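Local structure of methyltransferase (3GIW) at residues 86-98 / 110-124. The protein probably acts as an S-adenosylmethionine-dependent methyltransferase with a Rossmann-like fold, and binds S-adenosyl-L-homocysteine, though its substrate is not known. Sequence-based numbering, arbitrary orientation.
Sequences GTGIPTSPNLHEI and YVDNDPIVLTLSQGL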
loop_
_atom_site.group_PDB
_atom_site.type_symbol
_atom_site.label_atom_id
_atom_site.label_comp_id
_atom_site.label_asym_id
_atom_site.label_seq_id
_atom_site.Cartn_x
_atom_site.Cartn_y
_atom_site.Cartn_z
ATOM N N GLY A 86 0.786 -5.715 -2.731
ATOM C CA GLY A 86 1.463 -4.604 -3.418
ATOM C C GLY A 86 2.546 -3.969 -2.554
ATOM O O GLY A 86 2.583 -2.764 -2.335
ATOM N N THR A 87 3.445 -4.808 -2.049
ATOM C CA THR A 87 4.476 -4.394 -1.103
ATOM C C THR A 87 5.445 -3.300 -1.637
ATOM O O THR A 87 5.855 -2.383 -0.880
ATOM C CB THR A 87 5.274 -5.624 -0.659
ATOM O OG1 THR A 87 4.373 -6.505 0.035
ATOM C CG2 THR A 87 6.503 -5.233 0.268
ATOM N N GLY A 88 5.801 -3.404 -2.891
ATOM C CA GLY A 88 6.732 -2.453 -3.489
ATOM C C GLY A 88 8.168 -2.734 -3.054
ATOM O O GLY A 88 8.479 -3.774 -2.471
ATOM N N ILE A 89 9.046 -1.777 -3.307
ATOM C CA ILE A 89 10.476 -1.896 -2.982
ATOM C C ILE A 89 10.655 -1.856 -1.465
ATOM O O ILE A 89 10.168 -0.916 -0.818
ATOM C CB ILE A 89 11.301 -0.709 -3.595
ATOM C CG1 ILE A 89 11.106 -0.562 -5.121
ATOM C CG2 ILE A 89 12.768 -0.863 -3.237
ATOM C CD1 ILE A 89 11.368 -1.839 -5.928
ATOM N N PRO A 90 11.374 -2.827 -0.866
ATOM C CA PRO A 90 11.642 -2.759 0.574
ATOM C C PRO A 90 12.276 -1.423 0.970
ATOM O O PRO A 90 13.197 -0.942 0.304
ATOM C CB PRO A 90 12.599 -3.938 0.798
ATOM C CG PRO A 90 12.231 -4.863 -0.200
ATOM C CD PRO A 90 11.928 -4.055 -1.433
ATOM N N THR A 91 11.773 -0.826 2.039
ATOM C CA THR A 91 12.226 0.469 2.531
ATOM C C THR A 91 12.092 0.491 4.053
ATOM O O THR A 91 11.070 0.112 4.598
ATOM C CB THR A 91 11.384 1.624 1.955
ATOM O OG1 THR A 91 11.234 1.448 0.540
ATOM C CG2 THR A 91 12.030 2.977 2.269
ATOM N N SER A 92 13.106 0.980 4.736
ATOM C CA SER A 92 13.193 0.897 6.178
ATOM C C SER A 92 12.433 2.034 6.845
ATOM O O SER A 92 12.586 3.203 6.459
ATOM C CB SER A 92 14.659 0.974 6.601
ATOM O OG SER A 92 14.784 0.619 7.953
ATOM N N PRO A 93 11.602 1.720 7.857
ATOM C CA PRO A 93 11.245 0.390 8.336
ATOM C C PRO A 93 10.186 -0.289 7.477
ATOM O O PRO A 93 9.212 0.338 7.040
ATOM C CB PRO A 93 10.695 0.675 9.735
ATOM C CG PRO A 93 10.061 1.985 9.587
ATOM C CD PRO A 93 10.928 2.764 8.648
ATOM N N ASN A 94 10.367 -1.580 7.258
ATOM C CA ASN A 94 9.350 -2.342 6.540
ATOM C C ASN A 94 8.222 -2.683 7.505
ATOM O O ASN A 94 8.382 -2.606 8.736
ATOM C CB ASN A 94 9.939 -3.624 5.968
ATOM C CG ASN A 94 10.833 -3.373 4.784
ATOM O OD1 ASN A 94 10.364 -2.927 3.741
ATOM N ND2 ASN A 94 12.122 -3.673 4.938
ATOM N N LEU A 95 7.087 -3.048 6.924
ATOM C CA LEU A 95 5.877 -3.351 7.690
ATOM C C LEU A 95 6.188 -4.330 8.827
ATOM O O LEU A 95 5.798 -4.109 9.986
ATOM C CB LEU A 95 4.802 -3.924 6.751
ATOM C CG LEU A 95 3.400 -4.025 7.340
ATOM C CD1 LEU A 95 2.328 -3.972 6.269
ATOM C CD2 LEU A 95 3.255 -5.253 8.135
ATOM N N HIS A 96 6.869 -5.435 8.523
ATOM C CA HIS A 96 7.156 -6.423 9.579
ATOM C C HIS A 96 8.062 -5.935 10.700
ATOM O O HIS A 96 7.999 -6.458 11.820
ATOM C CB HIS A 96 7.667 -7.780 9.015
ATOM C CG HIS A 96 9.122 -7.817 8.694
ATOM N ND1 HIS A 96 9.630 -7.317 7.512
ATOM C CD2 HIS A 96 10.172 -8.325 9.386
ATOM C CE1 HIS A 96 10.946 -7.508 7.504
ATOM N NE2 HIS A 96 11.298 -8.103 8.631
ATOM N N GLU A 97 8.935 -4.994 10.375
ATOM C CA GLU A 97 9.869 -4.459 11.367
ATOM C C GLU A 97 9.080 -3.626 12.381
ATOM O O GLU A 97 9.356 -3.685 13.589
ATOM C CB GLU A 97 10.976 -3.669 10.658
ATOM C CG GLU A 97 11.838 -4.583 9.800
ATOM C CD GLU A 97 12.684 -3.862 8.740
ATOM O OE1 GLU A 97 12.650 -2.648 8.607
ATOM O OE2 GLU A 97 13.385 -4.571 7.991
ATOM N N ILE A 98 8.074 -2.899 11.902
ATOM C CA ILE A 98 7.188 -2.137 12.798
ATOM C C ILE A 98 6.378 -3.106 13.674
ATOM O O ILE A 98 6.351 -2.973 14.907
ATOM C CB ILE A 98 6.266 -1.197 12.010
ATOM C CG1 ILE A 98 7.076 -0.101 11.329
ATOM C CG2 ILE A 98 5.190 -0.577 12.940
ATOM C CD1 ILE A 98 6.265 0.639 10.276
ATOM N N TYR A 110 4.161 -10.804 2.484
ATOM C CA TYR A 110 4.272 -9.752 1.499
ATOM C C TYR A 110 4.009 -10.288 0.089
ATOM O O TYR A 110 4.401 -11.433 -0.243
ATOM C CB TYR A 110 5.681 -9.259 1.536
ATOM C CG TYR A 110 6.147 -8.544 2.777
ATOM C CD1 TYR A 110 5.776 -7.242 3.020
ATOM C CD2 TYR A 110 7.044 -9.133 3.662
ATOM C CE1 TYR A 110 6.313 -6.505 4.083
ATOM C CE2 TYR A 110 7.574 -8.424 4.764
ATOM C CZ TYR A 110 7.208 -7.083 4.974
ATOM O OH TYR A 110 7.725 -6.324 6.008
ATOM N N VAL A 111 3.404 -9.468 -0.761
ATOM C CA VAL A 111 3.002 -9.881 -2.093
ATOM C C VAL A 111 3.253 -8.754 -3.090
ATOM O O VAL A 111 2.909 -7.611 -2.851
ATOM C CB VAL A 111 1.484 -10.218 -2.126
ATOM C CG1 VAL A 111 1.076 -10.739 -3.497
ATOM C CG2 VAL A 111 1.120 -11.217 -0.998
ATOM N N ASP A 112 3.906 -9.048 -4.211
ATOM C CA ASP A 112 4.007 -8.082 -5.312
ATOM C C ASP A 112 4.111 -8.835 -6.634
ATOM O O ASP A 112 4.365 -10.049 -6.644
ATOM C CB ASP A 112 5.219 -7.111 -5.139
ATOM C CG ASP A 112 5.011 -5.743 -5.799
ATOM O OD1 ASP A 112 5.196 -5.584 -7.016
ATOM O OD2 ASP A 112 4.687 -4.773 -5.094
ATOM N N ASN A 113 3.853 -8.111 -7.728
ATOM C CA ASN A 113 4.028 -8.695 -9.048
ATOM C C ASN A 113 5.194 -8.100 -9.859
ATOM O O ASN A 113 5.451 -8.574 -10.955
ATOM C CB ASN A 113 2.716 -8.697 -9.850
ATOM C CG ASN A 113 2.266 -7.346 -10.266
ATOM O OD1 ASN A 113 2.792 -6.323 -9.841
ATOM N ND2 ASN A 113 1.227 -7.318 -11.107
ATOM N N ASP A 114 5.893 -7.094 -9.338
ATOM C CA ASP A 114 7.069 -6.549 -10.024
ATOM C C ASP A 114 8.248 -7.485 -9.747
ATOM O O ASP A 114 8.614 -7.648 -8.592
ATOM C CB ASP A 114 7.349 -5.136 -9.535
ATOM C CG ASP A 114 8.505 -4.476 -10.260
ATOM O OD1 ASP A 114 9.361 -5.246 -10.728
ATOM O OD2 ASP A 114 8.525 -3.223 -10.349
ATOM N N PRO A 115 8.830 -8.119 -10.790
ATOM C CA PRO A 115 9.973 -9.013 -10.573
ATOM C C PRO A 115 11.159 -8.427 -9.760
ATOM O O PRO A 115 11.903 -9.203 -9.159
ATOM C CB PRO A 115 10.416 -9.363 -11.993
ATOM C CG PRO A 115 9.189 -9.183 -12.803
ATOM C CD PRO A 115 8.456 -8.067 -12.217
ATOM N N ILE A 116 11.362 -7.105 -9.740
ATOM C CA ILE A 116 12.472 -6.539 -8.945
ATOM C C ILE A 116 12.284 -6.803 -7.434
ATOM O O ILE A 116 13.247 -6.959 -6.662
ATOM C CB ILE A 116 12.637 -5.026 -9.205
ATOM C CG1 ILE A 116 14.047 -4.567 -8.806
ATOM C CG2 ILE A 116 11.555 -4.175 -8.470
ATOM C CD1 ILE A 116 14.357 -3.105 -9.182
ATOM N N VAL A 117 11.025 -6.880 -6.974
ATOM C CA VAL A 117 10.794 -7.095 -5.535
ATOM C C VAL A 117 11.359 -8.465 -5.100
ATOM O O VAL A 117 12.013 -8.596 -4.057
ATOM C CB VAL A 117 9.301 -6.867 -5.121
ATOM C CG1 VAL A 117 9.128 -7.049 -3.594
ATOM C CG2 VAL A 117 8.874 -5.460 -5.552
ATOM N N LEU A 118 11.115 -9.494 -5.901
ATOM C CA LEU A 118 11.686 -10.811 -5.622
ATOM C C LEU A 118 13.222 -10.708 -5.447
ATOM O O LEU A 118 13.761 -11.280 -4.522
ATOM C CB LEU A 118 11.336 -11.807 -6.731
ATOM C CG LEU A 118 11.859 -13.238 -6.486
ATOM C CD1 LEU A 118 11.318 -13.863 -5.188
ATOM C CD2 LEU A 118 11.564 -14.117 -7.708
ATOM N N THR A 119 13.892 -9.947 -6.312
ATOM C CA THR A 119 15.359 -9.817 -6.185
ATOM C C THR A 119 15.814 -9.164 -4.888
ATOM O O THR A 119 16.974 -9.350 -4.478
ATOM C CB THR A 119 16.002 -9.050 -7.366
ATOM O OG1 THR A 119 15.767 -7.639 -7.263
ATOM C CG2 THR A 119 15.493 -9.603 -8.716
ATOM N N LEU A 120 14.921 -8.391 -4.272
ATOM C CA LEU A 120 15.172 -7.641 -3.044
ATOM C C LEU A 120 14.512 -8.297 -1.828
ATOM O O LEU A 120 14.417 -7.690 -0.766
ATOM C CB LEU A 120 14.682 -6.198 -3.215
ATOM C CG LEU A 120 15.427 -5.421 -4.292
ATOM C CD1 LEU A 120 14.658 -4.175 -4.720
ATOM C CD2 LEU A 120 16.781 -5.032 -3.767
ATOM N N SER A 121 14.065 -9.537 -1.971
ATOM C CA SER A 121 13.209 -10.126 -0.942
ATOM C C SER A 121 13.952 -10.570 0.336
ATOM O O SER A 121 13.310 -10.794 1.327
ATOM C CB SER A 121 12.325 -11.247 -1.500
ATOM O OG SER A 121 13.092 -12.295 -1.992
ATOM N N GLN A 122 15.292 -10.665 0.345
ATOM C CA GLN A 122 15.974 -11.027 1.612
ATOM C C GLN A 122 15.575 -10.138 2.827
ATOM O O GLN A 122 15.370 -10.656 3.938
ATOM C CB GLN A 122 17.508 -11.015 1.429
ATOM C CG GLN A 122 18.269 -11.548 2.626
ATOM C CD GLN A 122 18.486 -10.530 3.749
ATOM O OE1 GLN A 122 18.485 -9.319 3.546
ATOM N NE2 GLN A 122 18.723 -11.059 4.952
ATOM N N GLY A 123 15.517 -8.828 2.632
ATOM C CA GLY A 123 15.117 -7.919 3.723
ATOM C C GLY A 123 13.703 -8.125 4.239
ATOM O O GLY A 123 13.429 -7.918 5.420
ATOM N N LEU A 124 12.810 -8.545 3.347
ATOM C CA LEU A 124 11.444 -8.893 3.738
ATOM C C LEU A 124 11.424 -10.179 4.569
ATOM O O LEU A 124 10.563 -10.343 5.428
ATOM C CB LEU A 124 10.537 -9.036 2.504
ATOM C CG LEU A 124 10.442 -7.786 1.623
ATOM C CD1 LEU A 124 9.569 -8.124 0.411
ATOM C CD2 LEU A 124 9.898 -6.594 2.401
HETATM O O HOH W 1 14.411 -6.713 7.509
#
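The hydroxyl of Tyr110 is gripped twice by the first turn of helix 95-102: it accepts a nearly straight bond from His96 N (2.8 Å, 165°) and is hydrogen-bonded to His96 ND1 at 2.6 Å, where either atom could be the donor, the nitrogen lying in the plane of the phenol ring at its edge. The two rings meet rim to rim, their planes 83° apart. His96 CG occupies the crowded position between the backbone N and the carbonyl carbon (chi1 82°), which turns ND1 to the same side as the residue's own N-H and lets both groups reach the same oxygen. Leu124 CD2 sits over the centre of one face of the phenol, while Thr87 brings OG1 up to the ring edge at CD1 (3.4 Å). A phenylalanine in place of Tyr110 would probably leave His96 N and ND1 without the oxygen they both bind. At the other end of the contact, Gly88 N donates to Asp112 OD2 (2.8 Å) from above the carboxylate plane. Asp112, at the C-terminal end of the second strand of the Rossmann-like beta-alpha-beta unit 81-85, 95-102 and 107-112, is a binding residue for S-adenosyl-L-homocysteine, and Gly86 to Gly88 form the glycine-containing turn after the first strand. Between these ends, Val111 O accepts from Gly86 N and Thr87 N on opposite faces of its carbonyl plane, and Val111 N donates to Thr87 OG1, which also bonds Asp84. Beyond the turn, Pro90 packs its CD against Leu120 CB and its CG against Leu124 CG. In the second shell, Asp112 OD1 closes an Asx turn with Asp114 N, Asp114 caps the following helix through Ile116 N, and His96 NE2 is hydrogen-bonded to Ala126 O.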